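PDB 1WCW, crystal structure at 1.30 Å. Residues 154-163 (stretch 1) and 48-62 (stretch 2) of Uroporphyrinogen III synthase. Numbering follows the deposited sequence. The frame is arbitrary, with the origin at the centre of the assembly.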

# COMPACT_ATOMS: atom_id res chain seq x y z
N GLY A 154 15.72 -9.70 -18.18
CA GLY A 154 16.01 -11.06 -18.62
C GLY A 154 15.24 -12.20 -17.98
O GLY A 154 15.42 -13.38 -18.30
N TYR A 155 14.29 -11.89 -17.07
CA TYR A 155 13.58 -12.94 -16.39
C TYR A 155 12.18 -13.23 -16.91
O TYR A 155 11.48 -12.36 -17.41
CB TYR A 155 13.38 -12.52 -14.90
CG TYR A 155 14.66 -12.21 -14.18
CD1 TYR A 155 15.07 -10.89 -14.03
CD2 TYR A 155 15.45 -13.21 -13.69
CE1 TYR A 155 16.26 -10.58 -13.39
CE2 TYR A 155 16.66 -12.93 -13.06
CZ TYR A 155 17.05 -11.59 -12.92
OH TYR A 155 18.27 -11.31 -12.31
N ARG A 156 11.82 -14.49 -16.71
CA ARG A 156 10.43 -14.88 -16.87
C ARG A 156 9.76 -14.53 -15.49
O ARG A 156 10.30 -14.95 -14.43
CB ARG A 156 10.30 -16.36 -17.09
CG ARG A 156 8.84 -16.83 -17.21
CD ARG A 156 8.77 -18.35 -17.54
NE ARG A 156 9.44 -19.16 -16.52
CZ ARG A 156 9.69 -20.47 -16.60
NH1 ARG A 156 10.30 -21.09 -15.58
NH2 ARG A 156 9.35 -21.17 -17.67
N VAL A 157 8.64 -13.86 -15.51
CA VAL A 157 7.97 -13.45 -14.25
C VAL A 157 7.01 -14.53 -13.75
O VAL A 157 6.19 -15.04 -14.54
CB VAL A 157 7.23 -12.13 -14.40
CG1 VAL A 157 6.47 -11.77 -13.08
CG2 VAL A 157 8.24 -11.02 -14.69
N LEU A 158 7.13 -14.91 -12.47
CA LEU A 158 6.23 -15.90 -11.83
C LEU A 158 5.45 -15.06 -10.80
O LEU A 158 5.97 -14.73 -9.76
CB LEU A 158 7.08 -16.99 -11.19
CG LEU A 158 6.30 -17.93 -10.26
CD1 LEU A 158 5.31 -18.79 -11.07
CD2 LEU A 158 7.28 -18.79 -9.55
N PRO A 159 4.21 -14.68 -11.09
CA PRO A 159 3.45 -13.88 -10.16
C PRO A 159 2.92 -14.73 -9.01
O PRO A 159 2.48 -15.87 -9.25
CB PRO A 159 2.33 -13.32 -11.04
CG PRO A 159 2.10 -14.46 -12.02
CD PRO A 159 3.44 -14.99 -12.34
N LEU A 160 2.88 -14.17 -7.81
CA LEU A 160 2.30 -14.88 -6.65
C LEU A 160 1.44 -13.88 -5.94
O LEU A 160 1.93 -12.91 -5.42
CB LEU A 160 3.41 -15.34 -5.70
CG LEU A 160 4.40 -16.37 -6.29
CD1 LEU A 160 5.79 -16.09 -5.77
CD2 LEU A 160 3.99 -17.79 -5.89
N MET A 161 0.12 -14.13 -5.91
CA MET A 161 -0.81 -13.18 -5.30
C MET A 161 -1.55 -13.88 -4.18
O MET A 161 -2.68 -14.44 -4.42
CB MET A 161 -1.71 -12.65 -6.39
CG MET A 161 -2.60 -11.54 -5.90
SD MET A 161 -3.81 -10.99 -7.18
CE MET A 161 -2.70 -10.32 -8.35
N PRO A 162 -1.08 -13.73 -2.97
CA PRO A 162 -1.74 -14.45 -1.85
C PRO A 162 -2.97 -13.75 -1.29
O PRO A 162 -3.78 -14.33 -0.51
CB PRO A 162 -0.62 -14.58 -0.82
CG PRO A 162 0.33 -13.42 -1.13
CD PRO A 162 0.26 -13.19 -2.61
N TYR A 163 -3.11 -12.49 -1.64
CA TYR A 163 -4.28 -11.72 -1.20
C TYR A 163 -4.45 -10.58 -2.17
O TYR A 163 -3.56 -10.26 -2.98
CB TYR A 163 -4.13 -11.22 0.23
CG TYR A 163 -3.10 -10.11 0.43
CD1 TYR A 163 -1.76 -10.39 0.53
CD2 TYR A 163 -3.48 -8.80 0.47
CE1 TYR A 163 -0.78 -9.39 0.67
CE2 TYR A 163 -2.54 -7.78 0.60
CZ TYR A 163 -1.20 -8.08 0.72
OH TYR A 163 -0.25 -7.09 0.86
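Stretch 2, residues 48-62: EYRDQVRALAQGVDL

How does stretch 2 lie on stretch 1? Its helix, with Tyr49 at the N-cap, crosses the strand ending at Leu160 at -128°, axes 8.3 Å apart at closest approach, so the two cross obliquely, more antiparallel than parallel. Register follows: Gln52 lies by Leu160 (CA to CA 6.2 Å), whereas Asp61, beyond the helix, lies by Tyr155 (CA to CA 8.6 Å).

Which bumps fill which hollows? Leu158 pushes its end into a hollow between the helix and the loop after it: CD1 is 3.8 Å from Ala55 CB on the helix, while CD2 lies 4.2 Å from both Leu56 CB on the helix and Val60 CG1 on the loop. Leu160 fits between Gln52 and Leu56, residues one turn apart, its CD2 3.7 Å from Gln52 CB and its CD1 4.0 Å from Leu56 CD2. Leu56 thus touches both leucines.

Do polar groups join the stretches? No hydrogen bond joins them directly. Gln52 OE1 stands 3.3 Å from Pro159 O, but both are acceptors; Gln52 NE2 instead donates to Asp51 OD2 at 3.1 Å.

How are the ends closed? Tyr49 offers one ring face to Met161 O and Pro162 N, with Pro162 CB 3.8 Å from Tyr49 CZ. A water accepts from Tyr49 OH and donates to Pro162 O, its oxygen 2.7 Å from each. At the other end, the Tyr155 ring meets Leu62 obliquely, CZ 4.0 Å from Leu62 CD1.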

# COMPACT_ATOMS: atom_id res chain seq x y z
N GLU A 48 -6.25 -21.86 -4.99
CA GLU A 48 -6.35 -21.07 -6.22
C GLU A 48 -5.03 -20.63 -6.82
O GLU A 48 -4.96 -20.30 -8.03
CB GLU A 48 -7.26 -19.85 -6.02
CG GLU A 48 -8.72 -20.24 -5.80
CD GLU A 48 -9.66 -19.02 -5.85
OE1 GLU A 48 -9.80 -18.40 -6.93
OE2 GLU A 48 -10.25 -18.68 -4.81
N TYR A 49 -3.96 -20.62 -6.02
CA TYR A 49 -2.66 -20.27 -6.61
C TYR A 49 -1.62 -21.31 -6.30
O TYR A 49 -0.43 -21.07 -6.35
CB TYR A 49 -2.21 -18.85 -6.21
CG TYR A 49 -1.98 -18.61 -4.74
CD1 TYR A 49 -3.02 -18.45 -3.83
CD2 TYR A 49 -0.68 -18.51 -4.25
CE1 TYR A 49 -2.79 -18.20 -2.53
CE2 TYR A 49 -0.44 -18.25 -2.91
CZ TYR A 49 -1.47 -18.09 -2.05
OH TYR A 49 -1.22 -17.78 -0.75
N ARG A 50 -2.08 -22.52 -5.96
CA ARG A 50 -1.17 -23.64 -5.64
C ARG A 50 -0.14 -23.89 -6.74
O ARG A 50 1.01 -24.30 -6.50
CB ARG A 50 -2.00 -24.91 -5.30
CG ARG A 50 -2.56 -25.56 -6.47
CD ARG A 50 -3.47 -26.68 -6.02
NE ARG A 50 -2.77 -27.84 -5.50
CZ ARG A 50 -3.08 -29.06 -5.92
NH1 ARG A 50 -2.47 -30.13 -5.44
NH2 ARG A 50 -3.98 -29.18 -6.89
N ASP A 51 -0.56 -23.69 -7.99
CA ASP A 51 0.27 -23.91 -9.16
C ASP A 51 1.53 -22.97 -9.12
O ASP A 51 2.66 -23.40 -9.41
CB ASP A 51 -0.66 -23.57 -10.36
CG ASP A 51 -1.91 -22.71 -9.88
OD1 ASP A 51 -2.82 -23.23 -9.17
OD2 ASP A 51 -1.98 -21.49 -10.18
N GLN A 52 1.27 -21.73 -8.71
CA GLN A 52 2.34 -20.74 -8.63
C GLN A 52 3.28 -21.06 -7.46
O GLN A 52 4.49 -20.91 -7.59
CB GLN A 52 1.76 -19.37 -8.38
CG GLN A 52 0.64 -18.95 -9.39
CD GLN A 52 1.06 -19.07 -10.82
OE1 GLN A 52 2.02 -18.42 -11.27
NE2 GLN A 52 0.31 -19.87 -11.58
N VAL A 53 2.72 -21.53 -6.34
CA VAL A 53 3.55 -21.87 -5.17
C VAL A 53 4.42 -23.08 -5.49
O VAL A 53 5.61 -23.13 -5.14
CB VAL A 53 2.69 -22.12 -3.91
CG1 VAL A 53 3.69 -22.27 -2.73
CG2 VAL A 53 1.77 -20.90 -3.60
N ARG A 54 3.85 -24.06 -6.20
CA ARG A 54 4.65 -25.24 -6.60
C ARG A 54 5.83 -24.85 -7.51
O ARG A 54 6.95 -25.36 -7.37
CB ARG A 54 3.78 -26.26 -7.35
CG ARG A 54 2.78 -26.96 -6.45
CD ARG A 54 1.88 -27.93 -7.25
NE ARG A 54 1.14 -28.81 -6.35
CZ ARG A 54 1.72 -29.67 -5.50
NH1 ARG A 54 0.96 -30.42 -4.72
NH2 ARG A 54 3.04 -29.79 -5.44
N ALA A 55 5.54 -23.91 -8.41
CA ALA A 55 6.58 -23.41 -9.30
C ALA A 55 7.69 -22.74 -8.48
O ALA A 55 8.91 -22.93 -8.75
CB ALA A 55 6.01 -22.45 -10.34
N LEU A 56 7.30 -21.89 -7.52
CA LEU A 56 8.32 -21.27 -6.67
C LEU A 56 9.15 -22.35 -5.95
O LEU A 56 10.39 -22.22 -5.77
CB LEU A 56 7.64 -20.36 -5.64
CG LEU A 56 8.49 -19.76 -4.57
CD1 LEU A 56 9.54 -18.85 -5.22
CD2 LEU A 56 7.58 -18.94 -3.62
N ALA A 57 8.49 -23.44 -5.50
CA ALA A 57 9.21 -24.48 -4.75
C ALA A 57 10.27 -25.23 -5.61
O ALA A 57 11.11 -25.92 -5.07
CB ALA A 57 8.17 -25.50 -4.15
N GLN A 58 10.16 -25.09 -6.92
CA GLN A 58 11.12 -25.71 -7.85
C GLN A 58 12.40 -24.86 -7.96
O GLN A 58 13.38 -25.32 -8.56
CB GLN A 58 10.52 -25.81 -9.25
CG GLN A 58 9.26 -26.62 -9.31
CD GLN A 58 9.48 -27.98 -8.78
OE1 GLN A 58 10.38 -28.72 -9.22
NE2 GLN A 58 8.67 -28.35 -7.81
N GLY A 59 12.41 -23.66 -7.36
CA GLY A 59 13.58 -22.80 -7.41
C GLY A 59 13.37 -21.64 -8.40
O GLY A 59 12.80 -21.76 -9.50
N VAL A 60 13.86 -20.47 -7.96
CA VAL A 60 13.82 -19.23 -8.76
C VAL A 60 15.15 -18.49 -8.58
O VAL A 60 15.86 -18.69 -7.59
CB VAL A 60 12.64 -18.29 -8.35
CG1 VAL A 60 11.31 -19.00 -8.57
CG2 VAL A 60 12.77 -17.85 -6.90
N ASP A 61 15.40 -17.60 -9.51
CA ASP A 61 16.65 -16.86 -9.43
C ASP A 61 16.53 -15.60 -8.63
O ASP A 61 17.48 -15.18 -7.98
CB ASP A 61 17.08 -16.58 -10.86
CG ASP A 61 17.31 -17.86 -11.58
OD1 ASP A 61 18.33 -18.50 -11.26
OD2 ASP A 61 16.42 -18.27 -12.37
N LEU A 62 15.34 -15.03 -8.64
CA LEU A 62 15.10 -13.79 -7.93
C LEU A 62 13.71 -13.86 -7.31
O LEU A 62 12.77 -14.42 -7.90
CB LEU A 62 15.19 -12.62 -8.92
CG LEU A 62 15.10 -11.20 -8.40
CD1 LEU A 62 15.93 -10.29 -9.34
CD2 LEU A 62 13.72 -10.77 -8.30
O HOH W 1 -3.46 -16.84 0.43